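Local coordinates for salicylaldehyde dehydrogenase NahF (Pseudomonas putida, PDB 4JZ6), which probably catalyses the NAD+-dependent oxidation of salicylaldehyde to salicylate in naphthalene degradation, and is seen here with salicylaldehyde bound, at residues A[83-88]-A[179-184]; A[129-134]-A[478-483]; A[323-328]-A[380-385]. All blocks are in the same frame, centred on the assembly; numbering follows the deposited sequence.

Interaction 1: residues A[83-88]-A[179-184]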
ATOM      1  N   ARG A  83     -25.525   3.990  12.616  1.00 26.56           N
ATOM      2  CA  ARG A  83     -26.191   4.266  13.887  1.00 31.96           C
ATOM      3  C   ARG A  83     -25.230   4.029  15.048  1.00 34.29           C
ATOM      4  O   ARG A  83     -25.098   4.858  15.949  1.00 21.74           O
ATOM      5  CB  ARG A  83     -27.418   3.368  14.051  1.00 30.31           C
ATOM      6  CG  ARG A  83     -28.497   3.957  14.940  1.00 36.75           C
ATOM      7  CD  ARG A  83     -29.275   2.879  15.683  1.00 36.75           C
ATOM      8  NE  ARG A  83     -28.522   2.378  16.831  1.00 39.35           N
ATOM      9  CZ  ARG A  83     -28.268   1.093  17.054  1.00 34.68           C
ATOM     10  NH1 ARG A  83     -28.721   0.179  16.212  1.00 32.62           N
ATOM     11  NH2 ARG A  83     -27.571   0.720  18.122  1.00 31.74           N
ATOM     12  N   LEU A  84     -24.557   2.884  15.001  1.00 29.17           N
ATOM     13  CA  LEU A  84     -23.617   2.481  16.036  1.00 22.89           C
ATOM     14  C   LEU A  84     -22.454   3.456  16.176  1.00 25.83           C
ATOM     15  O   LEU A  84     -22.120   3.874  17.285  1.00 31.69           O
ATOM     16  CB  LEU A  84     -23.104   1.067  15.752  1.00 23.96           C
ATOM     17  CG  LEU A  84     -24.116  -0.044  16.044  1.00 23.10           C
ATOM     18  CD1 LEU A  84     -23.737  -1.334  15.343  1.00 21.51           C
ATOM     19  CD2 LEU A  84     -24.203  -0.253  17.539  1.00 22.50           C
ATOM     20  N   LEU A  85     -21.844   3.822  15.055  1.00 20.39           N
ATOM     21  CA  LEU A  85     -20.707   4.733  15.079  1.00 21.96           C
ATOM     22  C   LEU A  85     -21.109   6.120  15.567  1.00 21.77           C
ATOM     23  O   LEU A  85     -20.393   6.745  16.348  1.00 23.09           O
ATOM     24  CB  LEU A  85     -20.054   4.828  13.698  1.00 23.28           C
ATOM     25  CG  LEU A  85     -18.897   3.880  13.390  1.00 23.12           C
ATOM     26  CD1 LEU A  85     -18.682   2.886  14.522  1.00 19.56           C
ATOM     27  CD2 LEU A  85     -19.145   3.173  12.072  1.00 18.78           C
ATOM     28  N   LEU A  86     -22.253   6.596  15.093  1.00 20.51           N
ATOM     29  CA  LEU A  86     -22.799   7.865  15.543  1.00 20.90           C
ATOM     30  C   LEU A  86     -22.918   7.866  17.069  1.00 30.05           C
ATOM     31  O   LEU A  86     -22.568   8.845  17.733  1.00 21.82           O
ATOM     32  CB  LEU A  86     -24.168   8.089  14.900  1.00 22.35           C
ATOM     33  CG  LEU A  86     -24.358   9.259  13.926  1.00 24.37           C
ATOM     34  CD1 LEU A  86     -23.032   9.814  13.434  1.00 20.39           C
ATOM     35  CD2 LEU A  86     -25.242   8.836  12.764  1.00 20.84           C
ATOM     36  N   LYS A  87     -23.391   6.749  17.613  1.00 21.92           N
ATOM     37  CA  LYS A  87     -23.534   6.599  19.052  1.00 22.65           C
ATOM     38  C   LYS A  87     -22.195   6.676  19.791  1.00 27.17           C
ATOM     39  O   LYS A  87     -22.119   7.281  20.869  1.00 23.17           O
ATOM     40  CB  LYS A  87     -24.267   5.301  19.406  1.00 23.07           C
ATOM     41  CG  LYS A  87     -24.685   5.235  20.873  1.00 24.46           C
ATOM     42  CD  LYS A  87     -25.687   4.129  21.142  1.00 33.18           C
ATOM     43  CE  LYS A  87     -26.205   4.201  22.574  1.00 43.51           C
ATOM     44  NZ  LYS A  87     -27.148   3.082  22.881  1.00 50.01           N
ATOM     45  N   VAL A  88     -21.155   6.064  19.222  1.00 22.40           N
ATOM     46  CA  VAL A  88     -19.817   6.140  19.813  1.00 22.00           C
ATOM     47  C   VAL A  88     -19.438   7.595  20.035  1.00 22.03           C
ATOM     48  O   VAL A  88     -19.006   7.972  21.125  1.00 24.92           O
ATOM     49  CB  VAL A  88     -18.735   5.497  18.926  1.00 21.35           C
ATOM     50  CG1 VAL A  88     -17.376   5.622  19.593  1.00 21.43           C
ATOM     51  CG2 VAL A  88     -19.048   4.047  18.661  1.00 21.35           C
ATOM     52  N   PRO A 179     -11.906   1.245  10.300  1.00 19.10           N
ATOM     53  CA  PRO A 179     -12.033  -0.192  10.024  1.00 18.06           C
ATOM     54  C   PRO A 179     -13.416  -0.746  10.384  1.00 18.23           C
ATOM     55  O   PRO A 179     -13.897  -1.667   9.723  1.00 18.23           O
ATOM     56  CB  PRO A 179     -10.957  -0.812  10.920  1.00 18.47           C
ATOM     57  CG  PRO A 179      -9.924   0.270  11.060  1.00 19.67           C
ATOM     58  CD  PRO A 179     -10.735   1.535  11.153  1.00 18.14           C
ATOM     59  N   LEU A 180     -14.055  -0.186  11.404  1.00 18.44           N
ATOM     60  CA  LEU A 180     -15.409  -0.616  11.760  1.00 20.07           C
ATOM     61  C   LEU A 180     -16.435  -0.346  10.653  1.00 21.26           C
ATOM     62  O   LEU A 180     -17.133  -1.263  10.214  1.00 25.52           O
ATOM     63  CB  LEU A 180     -15.868  -0.000  13.084  1.00 19.04           C
ATOM     64  CG  LEU A 180     -15.159  -0.515  14.342  1.00 31.10           C
ATOM     65  CD1 LEU A 180     -16.013  -0.298  15.584  1.00 26.50           C
ATOM     66  CD2 LEU A 180     -14.785  -1.977  14.185  1.00 28.31           C
ATOM     67  N   VAL A 181     -16.523   0.899  10.196  1.00 18.08           N
ATOM     68  CA  VAL A 181     -17.501   1.244   9.169  1.00 21.45           C
ATOM     69  C   VAL A 181     -17.261   0.480   7.859  1.00 17.66           C
ATOM     70  O   VAL A 181     -18.175   0.310   7.052  1.00 18.25           O
ATOM     71  CB  VAL A 181     -17.557   2.764   8.906  1.00 23.38           C
ATOM     72  CG1 VAL A 181     -16.285   3.247   8.217  1.00 17.39           C
ATOM     73  CG2 VAL A 181     -18.798   3.117   8.099  1.00 17.70           C
ATOM     74  N   CYS A 182     -16.038   0.001   7.659  1.00 20.03           N
ATOM     75  CA  CYS A 182     -15.724  -0.796   6.477  1.00 25.90           C
ATOM     76  C   CYS A 182     -16.046  -2.277   6.692  1.00 20.46           C
ATOM     77  O   CYS A 182     -15.787  -3.123   5.832  1.00 17.75           O
ATOM     78  CB  CYS A 182     -14.270  -0.584   6.053  1.00 17.29           C
ATOM     79  SG  CYS A 182     -13.980   1.057   5.319  1.00 16.99           S
ATOM     80  N   GLY A 183     -16.629  -2.576   7.847  1.00 18.07           N
ATOM     81  CA  GLY A 183     -17.131  -3.906   8.133  1.00 18.44           C
ATOM     82  C   GLY A 183     -16.083  -4.821   8.723  1.00 18.74           C
ATOM     83  O   GLY A 183     -16.273  -6.035   8.791  1.00 19.08           O
ATOM     84  N   ASN A 184     -14.965  -4.243   9.150  1.00 18.66           N
ATOM     85  CA  ASN A 184     -13.896  -5.039   9.743  1.00 19.03           C
ATOM     86  C   ASN A 184     -13.981  -5.066  11.258  1.00 23.12           C
ATOM     87  O   ASN A 184     -14.671  -4.241  11.864  1.00 19.46           O
ATOM     88  CB  ASN A 184     -12.537  -4.513   9.303  1.00 18.81           C
ATOM     89  CG  ASN A 184     -12.431  -4.399   7.803  1.00 18.43           C
ATOM     90  OD1 ASN A 184     -12.254  -5.398   7.113  1.00 18.57           O
ATOM     91  ND2 ASN A 184     -12.554  -3.184   7.288  1.00 18.02           N
TER
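L85 of helix 78-94 meets V181 and L180 at the C-terminal end of helix 170-181 in a buried, wholly apolar helix-to-helix contact. Helix 170-181 is the connection of a beta-alpha-beta crossover between the neighbouring parallel strands 159-162 and 186-189 of the Rossmann-like domain, and helix 78-94 packs on the C-terminal turn of this connection. The evidence is one branched side chain serving two partners. L85 CD2 lies 3.6 Å from V181 CB, and the two side chains cross at about a right angle; L85 CD1 is farther from its neighbour, 4.3 Å from L180 CB. The L85 end is almost eclipsed (chi2 5°), so its methyl positions deserve some caution.

Just beyond V181 the helix closes in a Schellman motif: G183 N bonds L180 O at 2.8 Å, and N184 N bonds P179 O at 2.8 Å. N184 ND2 adds a bond of 3.2 Å to P179 O, in the carbonyl plane on a lone pair. At G183 (phi 87°, psi 13°) a beta carbon would press on the carbonyl O of C182. With only aliphatic carbons meeting, the helices are held by shape and burial, while the polar groups secure the helix end beside them.

Interaction 2: residues A[129-134]-A[478-483]. With EDO (1,2-ethanediol), chain K.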
ATOM      1  N   ALA A 129     -19.067   7.200  10.353  1.00 21.53           N
ATOM      2  CA  ALA A 129     -20.494   6.885  10.330  1.00 22.97           C
ATOM      3  C   ALA A 129     -21.170   7.352   9.037  1.00 22.47           C
ATOM      4  O   ALA A 129     -21.969   6.617   8.445  1.00 18.48           O
ATOM      5  CB  ALA A 129     -21.179   7.493  11.527  1.00 19.06           C
ATOM      6  N   SER A 130     -20.841   8.571   8.608  1.00 18.37           N
ATOM      7  CA  SER A 130     -21.410   9.152   7.394  1.00 18.36           C
ATOM      8  C   SER A 130     -21.036   8.340   6.172  1.00 26.82           C
ATOM      9  O   SER A 130     -21.798   8.270   5.213  1.00 27.41           O
ATOM     10  CB  SER A 130     -20.907  10.575   7.193  1.00 18.39           C
ATOM     11  OG  SER A 130     -21.162  11.370   8.329  1.00 18.76           O
ATOM     12  N   LEU A 131     -19.851   7.734   6.215  1.00 26.33           N
ATOM     13  CA  LEU A 131     -19.297   7.030   5.063  1.00 25.57           C
ATOM     14  C   LEU A 131     -19.966   5.690   4.794  1.00 27.63           C
ATOM     15  O   LEU A 131     -19.730   5.082   3.751  1.00 26.80           O
ATOM     16  CB  LEU A 131     -17.786   6.823   5.231  1.00 22.38           C
ATOM     17  CG  LEU A 131     -16.880   8.032   4.986  1.00 23.20           C
ATOM     18  CD1 LEU A 131     -15.424   7.602   4.928  1.00 21.73           C
ATOM     19  CD2 LEU A 131     -17.280   8.744   3.703  1.00 21.90           C
ATOM     20  N   ALA A 132     -20.798   5.247   5.736  1.00 27.98           N
ATOM     21  CA  ALA A 132     -21.419   3.922   5.698  1.00 22.49           C
ATOM     22  C   ALA A 132     -22.040   3.572   4.350  1.00 21.93           C
ATOM     23  O   ALA A 132     -21.854   2.463   3.837  1.00 22.12           O
ATOM     24  CB  ALA A 132     -22.452   3.793   6.807  1.00 20.95           C
ATOM     25  N   THR A 133     -22.768   4.522   3.779  1.00 17.96           N
ATOM     26  CA  THR A 133     -23.408   4.315   2.489  1.00 18.05           C
ATOM     27  C   THR A 133     -22.520   4.763   1.325  1.00 19.57           C
ATOM     28  O   THR A 133     -22.908   4.651   0.160  1.00 23.74           O
ATOM     29  CB  THR A 133     -24.740   5.069   2.411  1.00 23.63           C
ATOM     30  OG1 THR A 133     -24.506   6.477   2.524  1.00 18.53           O
ATOM     31  CG2 THR A 133     -25.653   4.628   3.529  1.00 18.84           C
ATOM     32  N   GLN A 134     -21.329   5.259   1.648  1.00 17.55           N
ATOM     33  CA  GLN A 134     -20.453   5.866   0.651  1.00 17.36           C
ATOM     34  C   GLN A 134     -19.286   4.967   0.262  1.00 19.29           C
ATOM     35  O   GLN A 134     -18.459   5.336  -0.566  1.00 27.29           O
ATOM     36  CB  GLN A 134     -19.931   7.206   1.162  1.00 22.16           C
ATOM     37  CG  GLN A 134     -21.013   8.235   1.368  1.00 28.49           C
ATOM     38  CD  GLN A 134     -21.798   8.481   0.103  1.00 33.80           C
ATOM     39  OE1 GLN A 134     -21.262   8.992  -0.883  1.00 42.37           O
ATOM     40  NE2 GLN A 134     -23.073   8.104   0.113  1.00 26.08           N
ATOM     41  N   ALA A 478      -9.958   8.593   1.012  1.00 16.62           N
ATOM     42  CA  ALA A 478      -8.822   7.701   0.769  1.00 17.93           C
ATOM     43  C   ALA A 478      -8.691   6.564   1.786  1.00 22.81           C
ATOM     44  O   ALA A 478      -8.115   5.517   1.494  1.00 24.66           O
ATOM     45  CB  ALA A 478      -7.533   8.495   0.711  1.00 19.56           C
ATOM     46  N   VAL A 479      -9.221   6.776   2.982  1.00 24.20           N
ATOM     47  CA  VAL A 479      -9.080   5.797   4.042  1.00 21.50           C
ATOM     48  C   VAL A 479      -9.879   4.526   3.715  1.00 27.86           C
ATOM     49  O   VAL A 479      -9.585   3.445   4.230  1.00 26.40           O
ATOM     50  CB  VAL A 479      -9.505   6.394   5.402  1.00 23.80           C
ATOM     51  CG1 VAL A 479     -11.008   6.610   5.445  1.00 16.67           C
ATOM     52  CG2 VAL A 479      -9.060   5.498   6.550  1.00 16.93           C
ATOM     53  N   ILE A 480     -10.876   4.655   2.845  1.00 16.54           N
ATOM     54  CA  ILE A 480     -11.752   3.529   2.522  1.00 17.70           C
ATOM     55  C   ILE A 480     -11.005   2.370   1.875  1.00 20.31           C
ATOM     56  O   ILE A 480     -11.197   1.215   2.240  1.00 25.04           O
ATOM     57  CB  ILE A 480     -12.907   3.961   1.604  1.00 21.79           C
ATOM     58  CG1 ILE A 480     -13.799   4.970   2.331  1.00 16.50           C
ATOM     59  CG2 ILE A 480     -13.728   2.754   1.163  1.00 16.56           C
ATOM     60  CD1 ILE A 480     -14.882   5.561   1.458  1.00 16.55           C
ATOM     61  N   ASP A 481     -10.141   2.687   0.921  1.00 23.82           N
ATOM     62  CA  ASP A 481      -9.362   1.664   0.246  1.00 19.20           C
ATOM     63  C   ASP A 481      -8.452   0.923   1.220  1.00 18.39           C
ATOM     64  O   ASP A 481      -8.057  -0.216   0.974  1.00 26.07           O
ATOM     65  CB  ASP A 481      -8.530   2.287  -0.870  1.00 22.94           C
ATOM     66  CG  ASP A 481      -7.675   1.267  -1.592  1.00 27.42           C
ATOM     67  OD1 ASP A 481      -8.202   0.578  -2.492  1.00 27.37           O
ATOM     68  OD2 ASP A 481      -6.477   1.145  -1.249  1.00 28.15           O
ATOM     69  N   GLU A 482      -8.117   1.572   2.325  1.00 20.80           N
ATOM     70  CA  GLU A 482      -7.224   0.973   3.305  1.00 17.66           C
ATOM     71  C   GLU A 482      -7.870  -0.204   4.017  1.00 18.95           C
ATOM     72  O   GLU A 482      -7.187  -1.133   4.444  1.00 17.73           O
ATOM     73  CB  GLU A 482      -6.794   2.013   4.331  1.00 17.27           C
ATOM     74  CG  GLU A 482      -6.136   3.211   3.718  1.00 17.20           C
ATOM     75  CD  GLU A 482      -4.735   2.904   3.241  1.00 22.77           C
ATOM     76  OE1 GLU A 482      -4.241   1.791   3.536  1.00 17.76           O
ATOM     77  OE2 GLU A 482      -4.131   3.780   2.581  1.00 20.01           O
ATOM     78  N   PHE A 483      -9.190  -0.164   4.143  1.00 25.99           N
ATOM     79  CA  PHE A 483      -9.893  -1.176   4.920  1.00 24.38           C
ATOM     80  C   PHE A 483     -11.003  -1.839   4.121  1.00 24.00           C
ATOM     81  O   PHE A 483     -12.022  -2.244   4.680  1.00 23.94           O
ATOM     82  CB  PHE A 483     -10.445  -0.570   6.208  1.00 19.35           C
ATOM     83  CG  PHE A 483      -9.408   0.143   7.026  1.00 24.14           C
ATOM     84  CD1 PHE A 483      -8.324  -0.549   7.549  1.00 22.32           C
ATOM     85  CD2 PHE A 483      -9.511   1.506   7.269  1.00 22.26           C
ATOM     86  CE1 PHE A 483      -7.365   0.104   8.297  1.00 22.90           C
ATOM     87  CE2 PHE A 483      -8.555   2.167   8.022  1.00 19.68           C
ATOM     88  CZ  PHE A 483      -7.480   1.467   8.535  1.00 22.57           C
TER
HETATM   89  C1  EDO K 510      -5.820  -3.113  -3.114  1.00 53.19           C
HETATM   90  O1  EDO K 510      -4.742  -3.610  -2.302  1.00 44.26           O
HETATM   91  C2  EDO K 510      -5.518  -1.691  -3.581  1.00 55.70           C
HETATM   92  O2  EDO K 510      -6.701  -1.057  -4.090  1.00 50.05           O
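L131 and I480 carry this partly buried apolar contact, in which segment 129-134, which continues from helix 111-130, rests against the short, weakly bonded helix 479-482 of the aldehyde dehydrogenase fold. L131 CD1 stands 4.0 Å from I480 CG1, and the same methyl lies 4.1 Å from I480 CD1. I480 CG1 is anti to its carbonyl carbon (chi1 -64°), which sends the longer branch across to the leucine and brings CD1 to 4.1 Å from Q134 O, a van der Waals approach.

The next shell is polar. R82 bonds the backbone oxygens of A129 and S130 and also T133 OG1, while Q134 N reaches L131 O at 2.6 Å. With CG anti to the backbone N (chi1 179°), the D481 carboxylate is carried off the helix, OD1 salt-bridged to R153 and OD2 to R263; R263 also pairs with E482 and lines a salicylaldehyde pocket. A 1,2-ethanediol, probably from the crystallisation liquor, donates a hydrogen bond from O2 to D481 OD1 at 2.7 Å and also bonds G472 N of the second subunit. An alanine in place of D481 would remove the carboxylate that pairs with both arginines and is likely to leave R153 without this charged mate and R263, though still paired with E482, less firmly placed. Beside the contact, Q134 NE2 donates to T133 OG1 at 3.2 Å, nearly straight (169°) and in its amide plane.

Interaction 3: residues A[323-328]-A[380-385]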
ATOM      1  N   GLU A 323       9.929  36.539  21.101  1.00 34.65           N
ATOM      2  CA  GLU A 323       9.153  37.332  22.042  1.00 36.00           C
ATOM      3  C   GLU A 323       7.930  36.544  22.508  1.00 35.97           C
ATOM      4  O   GLU A 323       7.742  36.333  23.707  1.00 45.40           O
ATOM      5  CB  GLU A 323       8.740  38.658  21.400  1.00 45.86           C
ATOM      6  CG  GLU A 323       8.523  39.796  22.383  1.00 56.42           C
ATOM      7  CD  GLU A 323       7.174  39.726  23.073  1.00 71.93           C
ATOM      8  OE1 GLU A 323       6.175  39.386  22.398  1.00 73.69           O
ATOM      9  OE2 GLU A 323       7.117  40.010  24.292  1.00 77.89           O
ATOM     10  N   LYS A 324       7.117  36.094  21.556  1.00 33.50           N
ATOM     11  CA  LYS A 324       5.919  35.312  21.863  1.00 35.52           C
ATOM     12  C   LYS A 324       6.235  34.022  22.624  1.00 33.46           C
ATOM     13  O   LYS A 324       5.554  33.669  23.591  1.00 32.04           O
ATOM     14  CB  LYS A 324       5.171  34.962  20.575  1.00 29.66           C
ATOM     15  CG  LYS A 324       4.626  36.150  19.822  1.00 29.87           C
ATOM     16  CD  LYS A 324       3.709  36.984  20.693  1.00 30.45           C
ATOM     17  CE  LYS A 324       3.094  38.122  19.893  1.00 32.10           C
ATOM     18  NZ  LYS A 324       2.610  39.232  20.761  1.00 34.90           N
ATOM     19  N   THR A 325       7.267  33.322  22.170  1.00 31.37           N
ATOM     20  CA  THR A 325       7.629  32.017  22.715  1.00 30.75           C
ATOM     21  C   THR A 325       8.031  32.080  24.195  1.00 31.00           C
ATOM     22  O   THR A 325       7.584  31.257  25.000  1.00 30.71           O
ATOM     23  CB  THR A 325       8.737  31.363  21.864  1.00 29.69           C
ATOM     24  OG1 THR A 325       8.248  31.180  20.535  1.00 28.90           O
ATOM     25  CG2 THR A 325       9.146  30.017  22.427  1.00 29.59           C
ATOM     26  N   GLU A 326       8.864  33.059  24.546  1.00 32.40           N
ATOM     27  CA  GLU A 326       9.281  33.262  25.936  1.00 38.04           C
ATOM     28  C   GLU A 326       8.089  33.461  26.873  1.00 38.76           C
ATOM     29  O   GLU A 326       8.098  32.980  28.011  1.00 35.18           O
ATOM     30  CB  GLU A 326      10.228  34.458  26.050  1.00 33.51           C
ATOM     31  CG  GLU A 326      11.639  34.198  25.550  1.00 33.72           C
ATOM     32  CD  GLU A 326      12.464  35.471  25.471  1.00 46.60           C
ATOM     33  OE1 GLU A 326      11.868  36.571  25.548  1.00 44.43           O
ATOM     34  OE2 GLU A 326      13.704  35.378  25.333  1.00 49.36           O
ATOM     35  N   ARG A 327       7.066  34.160  26.382  1.00 39.09           N
ATOM     36  CA  ARG A 327       5.877  34.481  27.173  1.00 34.08           C
ATOM     37  C   ARG A 327       4.973  33.268  27.453  1.00 36.39           C
ATOM     38  O   ARG A 327       4.097  33.339  28.314  1.00 37.20           O
ATOM     39  CB  ARG A 327       5.060  35.595  26.501  1.00 32.67           C
ATOM     40  CG  ARG A 327       5.722  36.974  26.456  1.00 60.92           C
ATOM     41  CD  ARG A 327       4.688  38.079  26.711  1.00 71.02           C
ATOM     42  NE  ARG A 327       4.633  39.123  25.683  1.00 80.67           N
ATOM     43  CZ  ARG A 327       3.734  39.173  24.697  1.00 82.07           C
ATOM     44  NH1 ARG A 327       3.764  40.170  23.820  1.00 78.26           N
ATOM     45  NH2 ARG A 327       2.804  38.231  24.582  1.00 80.05           N
ATOM     46  N   LEU A 328       5.185  32.165  26.734  1.00 40.78           N
ATOM     47  CA  LEU A 328       4.342  30.974  26.871  1.00 30.67           C
ATOM     48  C   LEU A 328       4.433  30.330  28.256  1.00 37.69           C
ATOM     49  O   LEU A 328       5.512  30.260  28.845  1.00 39.50           O
ATOM     50  CB  LEU A 328       4.693  29.937  25.799  1.00 30.01           C
ATOM     51  CG  LEU A 328       4.362  30.253  24.338  1.00 29.04           C
ATOM     52  CD1 LEU A 328       4.670  29.060  23.441  1.00 28.24           C
ATOM     53  CD2 LEU A 328       2.915  30.656  24.203  1.00 28.78           C
ATOM     54  N   ALA A 380      10.461  26.190  26.509  1.00 33.37           N
ATOM     55  CA  ALA A 380      10.296  26.381  25.075  1.00 33.30           C
ATOM     56  C   ALA A 380      11.612  26.882  24.490  1.00 39.32           C
ATOM     57  O   ALA A 380      12.153  27.895  24.931  1.00 31.44           O
ATOM     58  CB  ALA A 380       9.178  27.358  24.789  1.00 29.90           C
ATOM     59  N   THR A 381      12.128  26.155  23.505  1.00 30.26           N
ATOM     60  CA  THR A 381      13.461  26.417  22.979  1.00 30.75           C
ATOM     61  C   THR A 381      13.460  26.611  21.458  1.00 30.11           C
ATOM     62  O   THR A 381      12.847  25.838  20.729  1.00 29.30           O
ATOM     63  CB  THR A 381      14.422  25.266  23.357  1.00 31.19           C
ATOM     64  OG1 THR A 381      14.421  25.083  24.778  1.00 31.87           O
ATOM     65  CG2 THR A 381      15.836  25.564  22.899  1.00 31.85           C
ATOM     66  N   ILE A 382      14.146  27.651  20.992  1.00 30.55           N
ATOM     67  CA  ILE A 382      14.324  27.881  19.560  1.00 34.26           C
ATOM     68  C   ILE A 382      15.812  27.996  19.222  1.00 33.28           C
ATOM     69  O   ILE A 382      16.540  28.773  19.847  1.00 32.29           O
ATOM     70  CB  ILE A 382      13.621  29.172  19.087  1.00 33.55           C
ATOM     71  CG1 ILE A 382      12.145  29.174  19.485  1.00 29.41           C
ATOM     72  CG2 ILE A 382      13.750  29.328  17.590  1.00 29.63           C
ATOM     73  CD1 ILE A 382      11.471  30.506  19.264  1.00 29.48           C
ATOM     74  N   LEU A 383      16.262  27.215  18.243  1.00 32.50           N
ATOM     75  CA  LEU A 383      17.640  27.298  17.767  1.00 31.35           C
ATOM     76  C   LEU A 383      17.663  27.985  16.404  1.00 42.50           C
ATOM     77  O   LEU A 383      16.865  27.658  15.518  1.00 30.32           O
ATOM     78  CB  LEU A 383      18.278  25.908  17.681  1.00 31.41           C
ATOM     79  CG  LEU A 383      18.296  25.083  18.971  1.00 31.68           C
ATOM     80  CD1 LEU A 383      18.929  23.721  18.747  1.00 31.79           C
ATOM     81  CD2 LEU A 383      19.036  25.832  20.037  1.00 32.72           C
ATOM     82  N   ASP A 384      18.569  28.948  16.249  1.00 37.76           N
ATOM     83  CA  ASP A 384      18.700  29.703  15.006  1.00 36.46           C
ATOM     84  C   ASP A 384      20.012  29.350  14.307  1.00 40.26           C
ATOM     85  O   ASP A 384      20.938  28.835  14.940  1.00 42.61           O
ATOM     86  CB  ASP A 384      18.662  31.204  15.294  1.00 36.71           C
ATOM     87  CG  ASP A 384      18.428  32.038  14.043  1.00 37.72           C
ATOM     88  OD1 ASP A 384      18.422  31.470  12.928  1.00 32.01           O
ATOM     89  OD2 ASP A 384      18.260  33.269  14.177  1.00 37.54           O
ATOM     90  N   HIS A 385      20.088  29.649  13.010  1.00 36.67           N
ATOM     91  CA  HIS A 385      21.262  29.337  12.194  1.00 37.36           C
ATOM     92  C   HIS A 385      21.608  27.856  12.247  1.00 41.22           C
ATOM     93  O   HIS A 385      22.767  27.482  12.440  1.00 44.82           O
ATOM     94  CB  HIS A 385      22.470  30.170  12.616  1.00 34.33           C
ATOM     95  CG  HIS A 385      22.189  31.634  12.706  1.00 43.52           C
ATOM     96  ND1 HIS A 385      22.070  32.439  11.596  1.00 34.69           N
ATOM     97  CD2 HIS A 385      22.007  32.442  13.780  1.00 34.96           C
ATOM     98  CE1 HIS A 385      21.825  33.679  11.977  1.00 42.87           C
ATOM     99  NE2 HIS A 385      21.783  33.709  13.298  1.00 43.79           N
TER
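T325, on the last turns of helix 311-327, packs against A380, just before strand 381-384, and I382 within it, a helix-on-sheet contact in the alpha/beta domain built round the seven-stranded mixed sheet. Strand 381-384 runs parallel to 401-407 and antiparallel to 366-369, the outermost strand within this chain, so the helix is packed near that margin of the sheet.

The tight part is small. T325 CG2 is anti to the backbone N and touches A380 CB at 3.6 Å, while its other branch turns to the isoleucine: T325 OG1 is 3.5 Å from I382 CD1, a van der Waals contact and not a bond. The hydroxyl is satisfied within the helix, hydrogen-bonded to F321 O one turn back, which fixes the rotation of the side chain and lets it present its methyl to A380. I382 CD1 also lies 3.9 Å from T325 CB, sitting across the threonine obliquely. F294 of helix 282-294 also packs on T325 and A380.

The helix is looser at its end and on its solvent side. L328 CD1 stays 5.0 Å from A380 CB, and the side chain packs instead on F294 and on F500 of the second subunit. E323, K324 and R327 form a salt-bridge network apart from the strand, with K324 a long partner at 3.9 Å from NZ to E323 OE1. R327 grips the same carboxylate more closely: its NH1 is 2.9 Å from E323 OE1, and its NE makes a weak, bent bond to E323 OE2 (124°).

How the interactions relate
Interactions 1 and 2 are neighbours, their centres about 10 Å apart, and they touch: A129 packs on L85 and L86, and N184 ND2 probably bonds F483 O. Their segments alternate along the chain, and the touches place helices 78-94, 111-130, 170-181 and 479-482 against one another beside the six-stranded sheet. This ties early parts of the sequence to a late one. Interaction 3 lies on the opposite side of the chain's centre, about 43 Å from interaction 1 and 41 Å from interaction 2 between centres. It follows interaction 1 in sequence and is nested within the loop closed by interaction 2, because the chain comes back, at 478-483, to pack beside 129-134 after building the seven-stranded sheet.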